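PDB 5HLJ: VP24 from White spot syndrome virus, which serves as a major envelope protein of the virion and is probably held in the viral membrane by a transmembrane helix. Local coordinates for the interface of chains A and B. Residues are numbered along the deposited sequence; one frame, centred on the assembly and turned at random. Chains: chain A/B, VP24.

Contacts 1 and 2 are neighbouring patches of one interface between two copies of VP24, their C-alpha centres about 11 Å apart. They share no residue, but chain B supplies most of both from residues 113-122: contact 1 takes the end of strand 105-114 and the following loop to B:Leu116, with B:Leu163 of strand 161-170 joining it, and contact 2 takes B:Arg121 and B:Glu122 further along that loop. Chain A contributes two separate segments, 81-82 and 131-133. Unlike surfaces of the same protein meet, without an exact two-fold, which fits the three-copy deposited assembly; the virion may or may not use this trimer.

Contact 1: the interface of chains A and B. Residues chain A 131-133; chain B 113-116, 163.
Two torsions, one from each chain, shape this contact: that of B:Ser113 turns its hydroxyl to the backbone of A:Phe132, and that of A:Tyr131 lays its ring against B:Pro114 and B:Leu116. In B:Ser113 the hydroxyl lies anti to its own backbone nitrogen (chi1 163°), which points OG at chain A. There it accepts a nearly straight hydrogen bond from the amide N of A:Phe132, 3.0 Å from N to OG and 173° at the hydrogen. The same hydroxyl donates within its own chain, OG lying 2.9 Å from the carbonyl O of B:Pro114, so its rotation is fixed by a partner on each side of the interface. A:Tyr131 has CG anti to the backbone N as well (chi1 168°), and its ring extends along the loop of chain B. The B:Pro114 carbonyl oxygen lies in the ring plane at the rim, 3.2 Å from CD1, and thus faces a ring C-H as well as the serine hydroxyl. Further out, B:Leu116 crosses the tyrosine side chain at about a right angle; its CD2 methyl packs against CZ at 3.7 Å, while CG and CD1 lie near the phenol oxygen. Nearer the A:Phe132 and A:Lys133 backbone, B:Leu163 from strand 161-170 directs one branch at chain A. Its CD1 methyl approaches the carbonyl O of A:Phe132 at 3.5 Å and the CA of A:Lys133 at 3.9 Å.

Contact 2: the interface of chains A and B. Residues chain A 81-82; chain B 121-122.
The flat amide of A:Asn82 bridges B:Arg121 and B:Glu122, meeting the guanidinium of B:Arg121 at its edge. The two planes are 44° apart, yet OD1 of the amide lies close to the guanidinium plane, in line with an N-H rather than over a face. NE of B:Arg121 donates to OD1 of A:Asn82 at 2.9 Å, with 152° at the hydrogen; seen from the amide, this donor is tilted out of the carbonyl plane. At the other end of the amide, ND2 of A:Asn82 donates to OE2 of B:Glu122 at 3.0 Å. This acceptor lies near the amide plane, whereas the carboxylate is turned by 71° from the amide and receives the bond on its anti side. One bond at each end would distinguish the oxygen and nitrogen of the amide and fix its flip.

The backbone adds a third bond: the amide N of A:Asn82 donates to the carbonyl O of B:Arg121 at 2.8 Å. Two features of B:Arg121 are therefore used, its carbonyl and the NE of a side chain bent at chi3, which turns NE toward OD1 of A:Asn82. Beneath the polar groups, CG of A:Asn82 packs on CB of B:Arg121 at 3.8 Å, and CB of A:Asn82 lies 3.9 Å from CG of B:Glu122. A:Leu81 borders the carbonyl of B:Arg121 with its CA.

In the fold, this is a meeting of loops: A:Leu81 and A:Asn82 lie between strands 68-72 and 90-99, and B:Arg121 and B:Glu122 between strands 105-114 and 128-131.

Contact 1: the interface of chains A and B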
# COMPACT_ATOMS: atom_id res chain seq x y z
N TYR A 131 10.96 -5.62 -1.61
CA TYR A 131 11.82 -5.00 -0.62
C TYR A 131 11.85 -3.48 -0.82
O TYR A 131 12.15 -2.98 -1.91
CB TYR A 131 13.25 -5.57 -0.67
CG TYR A 131 14.19 -4.71 0.15
CD1 TYR A 131 14.19 -4.78 1.53
CD2 TYR A 131 15.04 -3.78 -0.45
CE1 TYR A 131 15.01 -3.96 2.29
CE2 TYR A 131 15.85 -2.96 0.30
CZ TYR A 131 15.84 -3.06 1.67
OH TYR A 131 16.65 -2.27 2.42
N PHE A 132 11.56 -2.73 0.24
CA PHE A 132 11.75 -1.28 0.20
C PHE A 132 11.97 -0.67 1.58
O PHE A 132 11.19 -0.88 2.50
CB PHE A 132 10.56 -0.57 -0.46
CG PHE A 132 10.77 0.92 -0.59
CD1 PHE A 132 11.71 1.43 -1.48
CD2 PHE A 132 10.09 1.81 0.23
CE1 PHE A 132 11.93 2.79 -1.60
CE2 PHE A 132 10.30 3.18 0.12
CZ PHE A 132 11.23 3.67 -0.80
N LYS A 133 13.02 0.14 1.68
CA LYS A 133 13.33 0.92 2.87
C LYS A 133 13.11 2.41 2.59
O LYS A 133 13.57 2.91 1.56
CB LYS A 133 14.77 0.64 3.28
CG LYS A 133 15.41 1.60 4.28
CD LYS A 133 16.86 1.13 4.51
CE LYS A 133 17.72 2.12 5.26
NZ LYS A 133 17.29 2.26 6.67
N SER B 113 7.61 -4.66 4.64
CA SER B 113 8.70 -5.06 3.81
C SER B 113 9.67 -5.82 4.71
O SER B 113 9.88 -5.41 5.85
CB SER B 113 9.37 -3.85 3.16
OG SER B 113 10.66 -4.18 2.65
N PRO B 114 10.25 -6.92 4.22
CA PRO B 114 11.38 -7.50 4.97
C PRO B 114 12.50 -6.48 5.05
O PRO B 114 12.62 -5.67 4.13
CB PRO B 114 11.80 -8.71 4.13
CG PRO B 114 11.33 -8.37 2.72
CD PRO B 114 10.04 -7.60 2.93
N GLY B 115 13.26 -6.47 6.14
CA GLY B 115 14.48 -5.69 6.23
C GLY B 115 15.64 -6.48 5.62
O GLY B 115 15.46 -7.64 5.23
N LEU B 116 16.81 -5.85 5.51
CA LEU B 116 17.99 -6.54 5.00
C LEU B 116 18.51 -7.50 6.07
O LEU B 116 18.41 -7.20 7.26
CB LEU B 116 19.08 -5.55 4.60
CG LEU B 116 18.75 -4.67 3.39
CD1 LEU B 116 19.76 -3.54 3.25
CD2 LEU B 116 18.65 -5.49 2.11
N LEU B 163 10.07 -4.14 8.18
CA LEU B 163 9.80 -2.70 8.19
C LEU B 163 8.31 -2.53 8.09
O LEU B 163 7.67 -3.13 7.22
CB LEU B 163 10.51 -1.99 7.04
CG LEU B 163 11.99 -2.34 6.90
CD1 LEU B 163 12.61 -1.72 5.64
CD2 LEU B 163 12.71 -1.86 8.16

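Contact 2: the interface of chains A and B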
# COMPACT_ATOMS: atom_id res chain seq x y z
N LEU A 81 22.10 -4.92 -4.01
CA LEU A 81 21.53 -6.20 -3.60
C LEU A 81 22.21 -7.38 -4.30
O LEU A 81 22.51 -7.31 -5.49
CB LEU A 81 20.04 -6.22 -3.93
CG LEU A 81 18.93 -5.98 -2.91
CD1 LEU A 81 19.33 -5.11 -1.73
CD2 LEU A 81 17.68 -5.43 -3.64
N ASN A 82 22.44 -8.47 -3.57
CA ASN A 82 22.92 -9.70 -4.19
C ASN A 82 21.82 -10.37 -4.98
O ASN A 82 21.10 -11.20 -4.44
CB ASN A 82 23.46 -10.71 -3.17
CG ASN A 82 24.62 -10.19 -2.37
OD1 ASN A 82 25.27 -9.20 -2.74
ND2 ASN A 82 24.90 -10.86 -1.26
N ARG B 121 22.68 -7.14 2.13
CA ARG B 121 22.49 -7.10 0.68
C ARG B 121 21.47 -8.13 0.18
O ARG B 121 21.37 -8.38 -1.02
CB ARG B 121 23.82 -7.33 -0.06
CG ARG B 121 24.92 -6.30 0.24
CD ARG B 121 26.22 -6.63 -0.51
NE ARG B 121 26.07 -6.49 -1.96
CZ ARG B 121 26.09 -5.32 -2.59
NH1 ARG B 121 26.27 -4.19 -1.91
NH2 ARG B 121 25.94 -5.27 -3.90
N GLU B 122 20.75 -8.74 1.11
CA GLU B 122 19.74 -9.73 0.77
C GLU B 122 18.51 -9.53 1.65
O GLU B 122 18.62 -9.02 2.76
CB GLU B 122 20.27 -11.15 0.95
CG GLU B 122 21.51 -11.48 0.14
CD GLU B 122 22.26 -12.71 0.67
OE1 GLU B 122 21.81 -13.32 1.67
OE2 GLU B 122 23.31 -13.06 0.08